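Long-range contacts in beta-lactamase (Sphaerobacter thermophilus, PDB 4EWF), which probably hydrolyses beta-lactams to substituted beta-amino acids, as a member of the class A serine beta-lactamase family: residues Thr53-Leu58 against Gly214-Ser219; Leu79-Lys84 against Leu94-Glu99; Gly89-Leu94 against Ile112-Ala117; Leu100-Leu105 against Asn119-Leu124; Arg146-Arg151 against Pro158-Thr163. One frame throughout, in Å; residues are numbered along the deposited sequence.

Interaction 1: Thr53-Leu58 against Gly214-Ser219; sequences TVKIPL and GSKTGS. With SO4 (sulfate ion), chain E.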
# COMPACT_ATOMS: atom_id res chain seq x y z
N THR A 53 1.65 4.71 -0.53
CA THR A 53 0.66 3.76 -0.02
C THR A 53 -0.73 4.36 -0.10
O THR A 53 -1.72 3.65 -0.17
CB THR A 53 0.93 3.32 1.43
OG1 THR A 53 0.83 4.45 2.31
CG2 THR A 53 2.30 2.68 1.55
N VAL A 54 -0.80 5.69 -0.16
CA VAL A 54 -2.09 6.38 -0.22
C VAL A 54 -2.82 6.12 -1.55
O VAL A 54 -3.99 6.48 -1.73
CB VAL A 54 -1.92 7.91 0.06
CG1 VAL A 54 -1.26 8.60 -1.11
CG2 VAL A 54 -3.28 8.55 0.43
N LYS A 55 -2.14 5.48 -2.49
CA LYS A 55 -2.80 5.10 -3.72
C LYS A 55 -3.84 4.00 -3.50
O LYS A 55 -4.67 3.74 -4.37
CB LYS A 55 -1.76 4.72 -4.78
CG LYS A 55 -0.87 5.92 -5.10
CD LYS A 55 0.30 5.59 -6.04
CE LYS A 55 1.18 6.83 -6.21
NZ LYS A 55 2.28 6.59 -7.20
N ILE A 56 -3.83 3.37 -2.32
CA ILE A 56 -4.83 2.36 -2.01
C ILE A 56 -6.21 2.99 -1.84
O ILE A 56 -7.13 2.65 -2.57
CB ILE A 56 -4.45 1.53 -0.76
CG1 ILE A 56 -3.28 0.58 -1.09
CG2 ILE A 56 -5.67 0.73 -0.24
CD1 ILE A 56 -2.69 -0.10 0.17
N PRO A 57 -6.36 3.91 -0.88
CA PRO A 57 -7.69 4.52 -0.77
C PRO A 57 -8.09 5.29 -2.03
O PRO A 57 -9.27 5.41 -2.29
CB PRO A 57 -7.55 5.47 0.43
CG PRO A 57 -6.09 5.67 0.61
CD PRO A 57 -5.44 4.37 0.17
N LEU A 58 -7.12 5.80 -2.80
CA LEU A 58 -7.45 6.45 -4.08
C LEU A 58 -8.12 5.44 -5.03
O LEU A 58 -9.16 5.72 -5.64
CB LEU A 58 -6.19 7.03 -4.73
CG LEU A 58 -6.32 7.52 -6.19
CD1 LEU A 58 -7.35 8.64 -6.34
CD2 LEU A 58 -4.97 7.95 -6.74
N GLY A 214 -0.34 -9.50 -2.45
CA GLY A 214 -0.44 -8.23 -3.16
C GLY A 214 -0.06 -7.15 -2.18
O GLY A 214 -0.18 -7.34 -0.97
N SER A 215 0.38 -6.01 -2.69
CA SER A 215 0.72 -4.92 -1.80
C SER A 215 0.83 -3.62 -2.58
O SER A 215 0.90 -3.62 -3.82
CB SER A 215 2.04 -5.21 -1.08
OG SER A 215 3.15 -4.81 -1.87
N LYS A 216 0.82 -2.51 -1.86
CA LYS A 216 1.21 -1.23 -2.42
C LYS A 216 2.39 -0.74 -1.61
O LYS A 216 2.30 -0.53 -0.39
CB LYS A 216 0.09 -0.18 -2.35
CG LYS A 216 0.52 1.17 -2.98
CD LYS A 216 0.69 1.00 -4.49
CE LYS A 216 1.40 2.21 -5.14
NZ LYS A 216 2.88 2.19 -4.93
N THR A 217 3.51 -0.58 -2.30
CA THR A 217 4.72 -0.03 -1.70
C THR A 217 4.65 1.48 -1.64
O THR A 217 3.80 2.11 -2.30
CB THR A 217 5.92 -0.35 -2.60
OG1 THR A 217 5.60 0.05 -3.94
CG2 THR A 217 6.23 -1.85 -2.58
N GLY A 218 5.55 2.06 -0.87
CA GLY A 218 5.74 3.50 -0.83
C GLY A 218 7.19 3.83 -0.52
O GLY A 218 7.79 3.24 0.39
N SER A 219 7.75 4.78 -1.26
CA SER A 219 9.15 5.14 -1.10
C SER A 219 9.34 6.63 -1.34
O SER A 219 8.81 7.17 -2.30
CB SER A 219 10.02 4.38 -2.11
OG SER A 219 9.67 3.01 -2.17
S SO4 E . 7.11 3.23 -4.74
O1 SO4 E . 6.77 4.51 -4.11
O2 SO4 E . 5.86 2.50 -4.99
O3 SO4 E . 7.82 3.46 -6.00
O4 SO4 E . 7.97 2.43 -3.85
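Lys216 carries the apolar part of this contact, with CB to Ile56, CG to Thr53 and CE to Lys55. Its CB packs against CG1 of Ile56 at 3.7 Å, the two side chains passing each other in opposite directions. CG of Lys216 lies by CA of Thr53, and CE of Lys216 comes to 3.7 Å from CD of Lys55, where the extended Lys55 chain crosses it obliquely. Thr53 adds its methyl group, CG2 lying 3.8 Å from the carbonyl oxygen of Lys216 and also close to Gly218 N. The sequence and geometry are consistent with the SxxK and KTG elements of serine beta-lactamases, the start of helix 55-67 meeting edge strand 212-220 in the probable active site.

The polar contacts lie around the two lysine ends. In Lys216 the bend at chi4 (78°) carries NZ to the carbonyl oxygen of Thr217, to which it donates at 2.8 Å. The NZ atoms of Lys55 and Lys216 stay 5.0 Å apart, and both hydrogen-bond to Ser113 OG.

A sulfate ion, probably from the crystallisation liquor, is bound at the same strand: Thr217 OG1 donates to its O2 at 2.7 Å, and Ser52 OG also hydrogen-bonds to the ion. The approach of Ser219 OG to sulfate O4 is doubtfully short; that hydroxyl also hydrogen-bonds to Arg200.

Interaction 2: Leu79-Lys84 against Leu94-Glu99; sequences LRAADK and LHDGLE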
# COMPACT_ATOMS: atom_id res chain seq x y z
N LEU A 79 -3.36 11.38 -22.32
CA LEU A 79 -2.14 11.87 -21.68
C LEU A 79 -1.74 13.24 -22.25
O LEU A 79 -1.52 13.38 -23.46
CB LEU A 79 -1.00 10.88 -21.87
CG LEU A 79 0.35 11.32 -21.27
CD1 LEU A 79 0.26 11.36 -19.75
CD2 LEU A 79 1.44 10.37 -21.71
N ARG A 80 -1.63 14.24 -21.38
CA ARG A 80 -1.25 15.58 -21.80
C ARG A 80 0.03 16.01 -21.08
O ARG A 80 0.28 15.61 -19.94
CB ARG A 80 -2.36 16.58 -21.49
CG ARG A 80 -3.27 16.92 -22.67
CD ARG A 80 -3.85 15.69 -23.31
NE ARG A 80 -5.22 15.88 -23.78
CZ ARG A 80 -5.59 16.00 -25.05
NH1 ARG A 80 -4.68 15.96 -26.02
NH2 ARG A 80 -6.87 16.15 -25.36
N ALA A 81 0.83 16.83 -21.76
CA ALA A 81 2.07 17.35 -21.21
C ALA A 81 1.89 17.97 -19.82
O ALA A 81 2.67 17.71 -18.92
CB ALA A 81 2.68 18.35 -22.16
N ALA A 82 0.86 18.80 -19.66
CA ALA A 82 0.55 19.37 -18.34
C ALA A 82 0.34 18.37 -17.18
O ALA A 82 0.57 18.71 -16.01
CB ALA A 82 -0.65 20.31 -18.45
N ASP A 83 -0.08 17.14 -17.49
CA ASP A 83 -0.36 16.13 -16.45
C ASP A 83 0.88 15.39 -15.96
O ASP A 83 0.85 14.72 -14.93
CB ASP A 83 -1.33 15.06 -16.99
CG ASP A 83 -2.57 15.67 -17.62
OD1 ASP A 83 -3.17 16.56 -16.98
OD2 ASP A 83 -2.94 15.24 -18.74
N LYS A 84 1.97 15.47 -16.72
CA LYS A 84 3.13 14.61 -16.46
C LYS A 84 3.79 14.99 -15.14
O LYS A 84 4.20 16.14 -14.95
CB LYS A 84 4.12 14.69 -17.63
CG LYS A 84 3.58 14.06 -18.93
CD LYS A 84 4.59 14.12 -20.10
CE LYS A 84 4.20 13.13 -21.20
NZ LYS A 84 4.88 13.42 -22.51
N LEU A 94 6.22 8.97 -21.98
CA LEU A 94 5.51 8.48 -23.16
C LEU A 94 4.91 9.67 -23.91
O LEU A 94 4.76 10.74 -23.33
CB LEU A 94 4.42 7.49 -22.76
CG LEU A 94 4.93 6.21 -22.08
CD1 LEU A 94 3.75 5.26 -21.86
CD2 LEU A 94 6.01 5.53 -22.92
N HIS A 95 4.54 9.47 -25.16
CA HIS A 95 4.19 10.61 -26.02
C HIS A 95 2.90 11.35 -25.63
O HIS A 95 1.89 10.73 -25.30
CB HIS A 95 4.13 10.18 -27.49
CG HIS A 95 2.89 9.44 -27.87
ND1 HIS A 95 2.76 8.07 -27.73
CD2 HIS A 95 1.73 9.87 -28.42
CE1 HIS A 95 1.57 7.70 -28.17
NE2 HIS A 95 0.92 8.77 -28.59
N ASP A 96 2.94 12.68 -25.69
CA ASP A 96 1.76 13.51 -25.48
C ASP A 96 0.66 13.07 -26.44
O ASP A 96 0.90 12.97 -27.64
CB ASP A 96 2.07 14.99 -25.75
CG ASP A 96 3.05 15.58 -24.73
OD1 ASP A 96 3.10 15.09 -23.58
OD2 ASP A 96 3.77 16.55 -25.08
N GLY A 97 -0.54 12.81 -25.93
CA GLY A 97 -1.63 12.39 -26.80
C GLY A 97 -1.96 10.91 -26.67
O GLY A 97 -2.94 10.42 -27.23
N LEU A 98 -1.12 10.19 -25.92
CA LEU A 98 -1.37 8.77 -25.68
C LEU A 98 -2.76 8.60 -25.06
O LEU A 98 -3.08 9.23 -24.05
CB LEU A 98 -0.32 8.21 -24.73
CG LEU A 98 -0.38 6.72 -24.38
CD1 LEU A 98 -0.00 5.87 -25.57
CD2 LEU A 98 0.56 6.43 -23.22
N GLU A 99 -3.57 7.75 -25.65
CA GLU A 99 -4.92 7.53 -25.15
C GLU A 99 -5.00 6.27 -24.29
O GLU A 99 -4.76 5.17 -24.77
CB GLU A 99 -5.91 7.47 -26.32
CG GLU A 99 -7.36 7.56 -25.91
CD GLU A 99 -8.27 7.92 -27.09
OE1 GLU A 99 -7.75 8.38 -28.13
OE2 GLU A 99 -9.50 7.73 -26.96
O HOH W 1 6.18 16.10 -23.93
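NZ of Lys84 is gripped by two acceptors: it donates to Asp96 OD1 at 2.7 Å, as hydrogen bond and salt bridge, and to the carbonyl oxygen of Leu94 at 2.8 Å. The Leu94 bond runs nearly along the C=O axis, whereas Asp96 OD1 is met from above the carboxylate plane, 49° out of it. Beyond CG the Lys84 chain is extended. A water donates to Asp96 OD2 at 2.7 Å and accepts a weak bond from Lys84 NZ, closing a second path between the charges. CB of Ala81 lies 3.6 Å from each carboxylate oxygen of Asp96.

The backbone supplies a second pair of bonds. Leu79 N donates to Leu98 O at 2.8 Å, and Gly97 N donates back to Leu79 O at 2.7 Å. Leu79 thus faces both Gly97 and Leu98, and Gly97, at phi 106°, belongs to the type II turn from His95 to Leu98. The antiparallel ladder of 76-78 with 99-101 so continues through what fits a G1-type beta bulge. Leu79, with CB 4.0 Å from Leu98 CB, is the buried residue of an otherwise surface contact.

The Lys84 bonds to Leu94 and Asp96 close the loop between residues 84 and 94, with the backbone pair beyond it; the water-linked charges are probably partly screened by solvent.

Interaction 3: Gly89-Leu94 against Ile112-Ala117; sequences GVLLHL and ISDNTA. With SO4 (sulfate ion), chain F.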
# COMPACT_ATOMS: atom_id res chain seq x y z
N GLY A 89 7.02 5.97 -12.32
CA GLY A 89 6.05 5.90 -13.38
C GLY A 89 6.69 5.80 -14.75
O GLY A 89 7.91 5.87 -14.90
N VAL A 90 5.84 5.64 -15.75
CA VAL A 90 6.30 5.51 -17.13
C VAL A 90 5.66 6.58 -18.03
O VAL A 90 6.25 7.05 -19.03
CB VAL A 90 6.07 4.06 -17.61
CG1 VAL A 90 4.60 3.80 -17.91
CG2 VAL A 90 6.93 3.75 -18.78
N LEU A 91 4.46 7.02 -17.65
CA LEU A 91 3.73 7.99 -18.48
C LEU A 91 4.49 9.29 -18.70
O LEU A 91 4.38 9.90 -19.76
CB LEU A 91 2.34 8.31 -17.88
CG LEU A 91 1.37 7.12 -17.86
CD1 LEU A 91 0.01 7.54 -17.27
CD2 LEU A 91 1.18 6.54 -19.27
N LEU A 92 5.28 9.70 -17.71
CA LEU A 92 6.03 10.93 -17.86
C LEU A 92 6.93 10.94 -19.07
O LEU A 92 7.29 12.01 -19.52
CB LEU A 92 6.82 11.33 -16.61
CG LEU A 92 7.70 10.45 -15.72
CD1 LEU A 92 8.02 9.04 -16.23
CD2 LEU A 92 8.96 11.22 -15.29
N HIS A 93 7.29 9.78 -19.60
CA HIS A 93 8.19 9.73 -20.75
C HIS A 93 7.52 9.24 -22.03
O HIS A 93 8.19 9.09 -23.06
CB HIS A 93 9.40 8.84 -20.45
CG HIS A 93 10.24 9.33 -19.31
ND1 HIS A 93 10.82 10.58 -19.30
CD2 HIS A 93 10.61 8.73 -18.15
CE1 HIS A 93 11.49 10.74 -18.18
NE2 HIS A 93 11.39 9.64 -17.47
N LEU A 94 6.22 8.97 -21.98
CA LEU A 94 5.51 8.48 -23.16
C LEU A 94 4.91 9.67 -23.91
O LEU A 94 4.76 10.74 -23.33
CB LEU A 94 4.42 7.49 -22.76
CG LEU A 94 4.93 6.21 -22.08
CD1 LEU A 94 3.75 5.26 -21.86
CD2 LEU A 94 6.01 5.53 -22.92
N ILE A 112 3.29 -0.07 -10.62
CA ILE A 112 4.60 0.57 -10.62
C ILE A 112 4.58 1.97 -10.00
O ILE A 112 5.56 2.72 -10.10
CB ILE A 112 5.18 0.68 -12.05
CG1 ILE A 112 4.37 1.65 -12.90
CG2 ILE A 112 5.21 -0.68 -12.72
CD1 ILE A 112 5.13 2.16 -14.13
N SER A 113 3.46 2.33 -9.37
CA SER A 113 3.38 3.62 -8.67
C SER A 113 3.52 4.83 -9.60
O SER A 113 4.22 5.81 -9.30
CB SER A 113 4.40 3.68 -7.53
OG SER A 113 3.88 4.45 -6.46
N ASP A 114 2.84 4.77 -10.74
CA ASP A 114 2.95 5.85 -11.72
C ASP A 114 2.29 7.13 -11.21
O ASP A 114 1.07 7.20 -11.03
CB ASP A 114 2.33 5.40 -13.04
CG ASP A 114 2.69 6.32 -14.18
OD1 ASP A 114 3.24 5.83 -15.20
OD2 ASP A 114 2.43 7.53 -14.04
N ASN A 115 3.12 8.14 -10.97
CA ASN A 115 2.70 9.41 -10.38
C ASN A 115 1.78 10.22 -11.31
O ASN A 115 0.87 10.88 -10.85
CB ASN A 115 3.91 10.26 -9.97
CG ASN A 115 4.55 9.79 -8.65
OD1 ASN A 115 3.98 8.99 -7.92
ND2 ASN A 115 5.74 10.31 -8.35
N THR A 116 2.04 10.16 -12.62
CA THR A 116 1.15 10.83 -13.58
C THR A 116 -0.25 10.20 -13.55
O THR A 116 -1.27 10.90 -13.46
CB THR A 116 1.71 10.75 -15.01
OG1 THR A 116 2.97 11.45 -15.08
CG2 THR A 116 0.74 11.38 -15.99
N ALA A 117 -0.30 8.87 -13.63
CA ALA A 117 -1.57 8.15 -13.59
C ALA A 117 -2.32 8.47 -12.30
O ALA A 117 -3.54 8.65 -12.30
CB ALA A 117 -1.33 6.66 -13.68
S SO4 F . 11.16 13.09 -21.85
O1 SO4 F . 10.31 14.27 -21.72
O2 SO4 F . 10.52 11.96 -21.19
O3 SO4 F . 11.36 12.76 -23.26
O4 SO4 F . 12.45 13.35 -21.22
O HOH W 2 4.42 9.05 -14.91
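This is a largely buried side-chain-to-backbone contact, in which Asp114, just ahead of helix 115-125, holds the backbone of Val90 and Leu91 in the loop between strands 76-78 and 99-101. Asp114 OD1 accepts from Val90 N at 2.7 Å and from Leu91 N at 3.0 Å, both nearly straight. The two donors approach differently: Leu91 N uses the syn lone pair, whereas Val90 N comes from above the carboxylate plane, 51° out of it. CG of Asp114 is anti to the backbone N (chi1 -167°). OD2 of Asp114 accepts from Ala117 N, a capping bond of 3.1 Å. A water donates to OD2 and accepts from Leu92 N, extending the grip by one residue; it also hydrogen-bonds to Thr116 OG1, which has a further bond to Ala85 N.

Gly89, a residue without a side chain and with positive phi, passes close by, its CA 3.3 Å from Asp114 OD1. Apolar groups flank the polar centre. CD1 of Ile112 lies 3.9 Å from Gly89 CA, and CD1 of Leu91 reaches Ala117 CB at 3.9 Å.

Asp114 is thus an N-cap that also holds the facing loop. It directly follows Ser113 and precedes Asn115, a sequence that fits the SDN element of class A beta-lactamases, in which serine and asparagine face the active site; here both hydrogen-bond to Lys55 NZ.

Interaction 4: Leu100-Leu105 against Asn119-Leu124; sequences LTLEDL and NLLIDL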
# COMPACT_ATOMS: atom_id res chain seq x y z
N LEU A 100 -5.34 6.46 -23.02
CA LEU A 100 -5.42 5.38 -22.05
C LEU A 100 -6.88 5.16 -21.62
O LEU A 100 -7.76 5.92 -22.00
CB LEU A 100 -4.59 5.74 -20.81
CG LEU A 100 -3.11 6.00 -21.17
CD1 LEU A 100 -2.51 7.11 -20.33
CD2 LEU A 100 -2.30 4.72 -21.06
N THR A 101 -7.12 4.12 -20.82
CA THR A 101 -8.43 3.91 -20.23
C THR A 101 -8.31 4.12 -18.73
O THR A 101 -7.20 4.15 -18.19
CB THR A 101 -8.98 2.49 -20.47
OG1 THR A 101 -8.06 1.52 -19.95
CG2 THR A 101 -9.25 2.23 -21.96
N LEU A 102 -9.45 4.29 -18.07
CA LEU A 102 -9.46 4.40 -16.62
C LEU A 102 -8.78 3.17 -16.00
O LEU A 102 -8.03 3.29 -15.05
CB LEU A 102 -10.91 4.52 -16.12
CG LEU A 102 -11.08 4.63 -14.60
CD1 LEU A 102 -10.32 5.82 -14.06
CD2 LEU A 102 -12.56 4.72 -14.22
N GLU A 103 -9.04 1.98 -16.55
CA GLU A 103 -8.40 0.79 -16.00
C GLU A 103 -6.87 0.82 -16.16
O GLU A 103 -6.14 0.46 -15.23
CB GLU A 103 -9.00 -0.51 -16.56
CG GLU A 103 -8.38 -1.76 -15.94
CD GLU A 103 -9.25 -3.01 -16.08
OE1 GLU A 103 -9.13 -3.92 -15.23
OE2 GLU A 103 -10.03 -3.10 -17.05
N ASP A 104 -6.38 1.26 -17.32
CA ASP A 104 -4.94 1.44 -17.50
C ASP A 104 -4.37 2.31 -16.37
O ASP A 104 -3.32 2.01 -15.80
CB ASP A 104 -4.62 2.16 -18.82
CG ASP A 104 -4.94 1.33 -20.07
OD1 ASP A 104 -5.07 0.09 -19.99
OD2 ASP A 104 -5.05 1.96 -21.15
N LEU A 105 -5.05 3.42 -16.07
CA LEU A 105 -4.55 4.34 -15.05
C LEU A 105 -4.46 3.70 -13.67
O LEU A 105 -3.49 3.92 -12.93
CB LEU A 105 -5.40 5.61 -14.99
CG LEU A 105 -5.45 6.49 -16.24
CD1 LEU A 105 -6.17 7.80 -15.90
CD2 LEU A 105 -4.06 6.78 -16.77
N ASN A 119 -2.07 11.24 -10.35
CA ASN A 119 -2.60 12.60 -10.40
C ASN A 119 -3.79 12.77 -11.35
O ASN A 119 -4.66 13.61 -11.12
CB ASN A 119 -1.49 13.62 -10.70
CG ASN A 119 -0.46 13.70 -9.57
OD1 ASN A 119 -0.67 13.15 -8.50
ND2 ASN A 119 0.65 14.40 -9.82
N LEU A 120 -3.81 11.98 -12.42
CA LEU A 120 -4.96 11.94 -13.32
C LEU A 120 -6.22 11.38 -12.62
O LEU A 120 -7.32 11.92 -12.78
CB LEU A 120 -4.63 11.14 -14.57
CG LEU A 120 -3.70 11.83 -15.59
CD1 LEU A 120 -3.26 10.83 -16.68
CD2 LEU A 120 -4.39 13.04 -16.23
N LEU A 121 -6.05 10.31 -11.84
CA LEU A 121 -7.15 9.73 -11.06
C LEU A 121 -7.62 10.69 -9.96
O LEU A 121 -8.81 10.78 -9.66
CB LEU A 121 -6.71 8.41 -10.43
CG LEU A 121 -6.38 7.27 -11.41
CD1 LEU A 121 -5.87 6.04 -10.66
CD2 LEU A 121 -7.60 6.92 -12.23
N ILE A 122 -6.68 11.40 -9.33
CA ILE A 122 -7.02 12.41 -8.34
C ILE A 122 -7.86 13.51 -8.98
O ILE A 122 -8.85 13.97 -8.39
CB ILE A 122 -5.77 12.99 -7.67
CG1 ILE A 122 -5.07 11.91 -6.85
CG2 ILE A 122 -6.13 14.19 -6.79
CD1 ILE A 122 -3.85 12.42 -6.12
N ASP A 123 -7.51 13.91 -10.19
CA ASP A 123 -8.31 14.91 -10.90
C ASP A 123 -9.71 14.40 -11.23
O ASP A 123 -10.68 15.16 -11.25
CB ASP A 123 -7.64 15.34 -12.21
CG ASP A 123 -6.49 16.31 -11.99
OD1 ASP A 123 -6.40 16.91 -10.89
OD2 ASP A 123 -5.68 16.48 -12.94
N LEU A 124 -9.83 13.11 -11.53
CA LEU A 124 -11.11 12.58 -11.97
C LEU A 124 -12.08 12.46 -10.79
O LEU A 124 -13.25 12.81 -10.89
CB LEU A 124 -10.92 11.20 -12.59
CG LEU A 124 -10.31 11.17 -13.98
CD1 LEU A 124 -10.09 9.73 -14.37
CD2 LEU A 124 -11.23 11.88 -14.98
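Leu102 and Leu105, from the start of helix 102-111, pack on Leu120, Leu121 and Leu124 of helix 115-125. This is a purely leucine interface between consecutive helices in the helical part of the class A beta-lactamase fold.

The tight part lies around Leu121 CD2. Leu102 CD1 approaches it to 3.5 Å, closer than usual carbon contact, and Leu105 CB stands 3.8 Å from the same methyl. The two approaches differ: the Leu102 side chain lies aslant that of Leu121, while Leu105 and Leu121 slide past each other in opposite directions. CD1 of Leu121 reaches the backbone as well, lying 3.9 Å from Leu105 O. Leu105 meets Leu120 at about a right angle, CD1 lying 3.9 Å from Leu120 CB. Leu58 of helix 55-67 also touches Leu121, and Val62 of that helix touches Leu102.

Toward the partly exposed side the packing thins. Leu124 meets the first segment through one methyl, CD1, at 3.9 Å from Leu102 CD1, and is further flanked by Ile77 and Arg71. The helix start on the first segment is closed by a capping box: Thr101 OG1 accepts from Asp104 N at 3.1 Å, and Thr101 N returns a 3.0 Å bond to Asp104 OD2, which it meets from above the carboxylate plane, 51° out of it.

Interaction 5: Arg146-Arg151 against Pro158-Thr163; sequences RKMKGR and PENWAT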
# COMPACT_ATOMS: atom_id res chain seq x y z
N ARG A 146 -2.28 16.01 -0.93
CA ARG A 146 -1.18 16.45 -1.80
C ARG A 146 -0.99 15.49 -2.99
O ARG A 146 -0.83 14.28 -2.79
CB ARG A 146 0.10 16.54 -0.96
CG ARG A 146 1.41 16.83 -1.70
CD ARG A 146 2.57 16.84 -0.69
NE ARG A 146 3.89 16.58 -1.27
CZ ARG A 146 4.75 17.54 -1.60
NH1 ARG A 146 4.44 18.81 -1.39
NH2 ARG A 146 5.93 17.22 -2.12
N LYS A 147 -1.00 16.03 -4.22
CA LYS A 147 -0.75 15.21 -5.41
C LYS A 147 0.66 14.66 -5.35
O LYS A 147 1.48 15.10 -4.53
CB LYS A 147 -0.90 16.06 -6.68
CG LYS A 147 -2.34 16.23 -7.18
CD LYS A 147 -2.36 16.94 -8.53
CE LYS A 147 -3.73 16.91 -9.20
NZ LYS A 147 -3.76 17.83 -10.40
N MSE A 148 0.96 13.71 -6.23
CA MSE A 148 2.27 13.08 -6.24
C MSE A 148 3.30 14.01 -6.87
O MSE A 148 3.05 14.57 -7.94
CB MSE A 148 2.22 11.75 -6.99
CG MSE A 148 1.20 10.80 -6.44
SE MSE A 148 1.51 10.32 -4.55
CE MSE A 148 -0.12 11.06 -3.82
N LYS A 149 4.43 14.19 -6.19
CA LYS A 149 5.52 15.02 -6.71
C LYS A 149 6.88 14.30 -6.71
O LYS A 149 7.85 14.84 -7.21
CB LYS A 149 5.62 16.33 -5.92
CG LYS A 149 4.39 17.20 -6.05
CD LYS A 149 4.27 18.19 -4.91
CE LYS A 149 2.88 18.81 -4.87
NZ LYS A 149 2.55 19.55 -6.12
N GLY A 150 6.93 13.11 -6.14
CA GLY A 150 8.17 12.36 -6.03
C GLY A 150 9.10 12.79 -4.89
O GLY A 150 10.24 12.35 -4.81
N ARG A 151 8.61 13.65 -4.00
CA ARG A 151 9.43 14.13 -2.89
C ARG A 151 8.57 14.37 -1.66
O ARG A 151 7.35 14.56 -1.78
CB ARG A 151 10.18 15.41 -3.28
CG ARG A 151 9.27 16.53 -3.75
CD ARG A 151 10.06 17.81 -3.98
NE ARG A 151 9.57 18.56 -5.13
CZ ARG A 151 8.59 19.46 -5.08
NH1 ARG A 151 8.21 20.09 -6.18
NH2 ARG A 151 7.99 19.73 -3.92
N PRO A 158 1.27 20.82 3.03
CA PRO A 158 0.40 19.70 3.41
C PRO A 158 1.00 18.36 3.01
O PRO A 158 1.40 18.18 1.87
CB PRO A 158 -0.87 19.95 2.59
CG PRO A 158 -0.88 21.42 2.35
CD PRO A 158 0.56 21.82 2.21
N GLU A 159 1.06 17.42 3.94
CA GLU A 159 1.61 16.11 3.66
C GLU A 159 0.49 15.07 3.73
O GLU A 159 -0.56 15.32 4.35
CB GLU A 159 2.72 15.78 4.68
CG GLU A 159 3.41 14.42 4.50
CD GLU A 159 4.09 14.26 3.14
OE1 GLU A 159 3.39 13.94 2.15
OE2 GLU A 159 5.33 14.45 3.06
N ASN A 160 0.72 13.93 3.08
CA ASN A 160 -0.17 12.79 3.17
C ASN A 160 0.33 11.86 4.28
O ASN A 160 1.38 11.23 4.14
CB ASN A 160 -0.19 12.01 1.85
CG ASN A 160 -0.62 12.86 0.67
OD1 ASN A 160 -1.46 13.74 0.80
ND2 ASN A 160 -0.02 12.61 -0.49
N TRP A 161 -0.42 11.79 5.38
CA TRP A 161 -0.02 11.03 6.57
C TRP A 161 -0.70 9.67 6.60
O TRP A 161 -1.80 9.51 6.08
CB TRP A 161 -0.35 11.83 7.85
CG TRP A 161 0.38 13.14 7.91
CD1 TRP A 161 -0.17 14.40 7.76
CD2 TRP A 161 1.79 13.34 8.08
NE1 TRP A 161 0.82 15.35 7.84
CE2 TRP A 161 2.03 14.73 8.04
CE3 TRP A 161 2.88 12.46 8.27
CZ2 TRP A 161 3.32 15.28 8.18
CZ3 TRP A 161 4.16 13.00 8.41
CH2 TRP A 161 4.37 14.40 8.37
N ALA A 162 -0.04 8.69 7.21
CA ALA A 162 -0.61 7.37 7.40
C ALA A 162 -0.28 6.86 8.79
O ALA A 162 0.69 7.31 9.41
CB ALA A 162 -0.02 6.41 6.38
N THR A 163 -1.06 5.90 9.28
CA THR A 163 -0.60 5.09 10.40
C THR A 163 -0.70 3.63 9.99
O THR A 163 -1.53 3.29 9.16
CB THR A 163 -1.42 5.29 11.70
OG1 THR A 163 -2.73 4.76 11.53
CG2 THR A 163 -1.52 6.76 12.06
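Arg146 reaches past Asn160 and Pro158 with a side chain that, in the conformer described, one of two deposited, is extended from CG to NE. Its CB lies 3.5 Å from the carbonyl oxygen of Pro158 and 3.7 Å from Asn160 OD1. In this conformer CG stays near the same carbonyl, and CD comes closest, 3.1 Å from Pro158 O. That oxygen is buried by the contact and has no hydrogen-bond partner in the model. At NE the chain passes Glu159 OE1, too far for a salt bridge: the oxygen stands well out of the guanidinium plane, so the attraction is one of charge alone, and Glu159 OE2 has its salt bridge with Arg49. The tip turns back to its own loop, NH2 donating to Arg151 O at 3.0 Å, while NH1 forms a salt bridge with Glu157. CD of Lys149 lies over one guanidinium face, offset toward the rim.

By its place just before helix 164-175, the loop that includes both segments probably corresponds to the omega loop of class A beta-lactamases, and the contact ties its arms together.

The Asn160 amide pairs with both N and O of Arg146. ND2 donates to Arg146 O at 3.0 Å, straight (175°) and in the amide plane, and OD1 accepts from Arg146 N at 3.0 Å with a more bent N-H angle of 131°. OD1 also accepts from Ser145 N. Selenomethionine Met148 bends back, its CE 3.7 Å from Asn160 ND2.

Overall arrangement
Interaction 1 lies in the probable active site, to which interaction 3 adds Ser113 and Asn115: Ser113 OG lies 2.8 Å from Lys55 NZ and 2.9 Å from Lys216 NZ, although the two contact centres are about 15 Å apart. Interaction 5 borders the same site through Met148, whose SE is 3.9 Å from Lys55 CE and whose CB is 3.4 Å from Asn115 OD1. Interactions 3 and 4 share helix 115-125. From interaction 4, Asp123 OD1 makes a 2.8 Å salt bridge with Lys147 NZ of interaction 5. Interaction 2 is the outlying one, its centre about 23 Å from that of interaction 1; it shares Leu94 with interaction 3 and touches it, Lys84 CA lying 3.4 Å from Thr116 OG1.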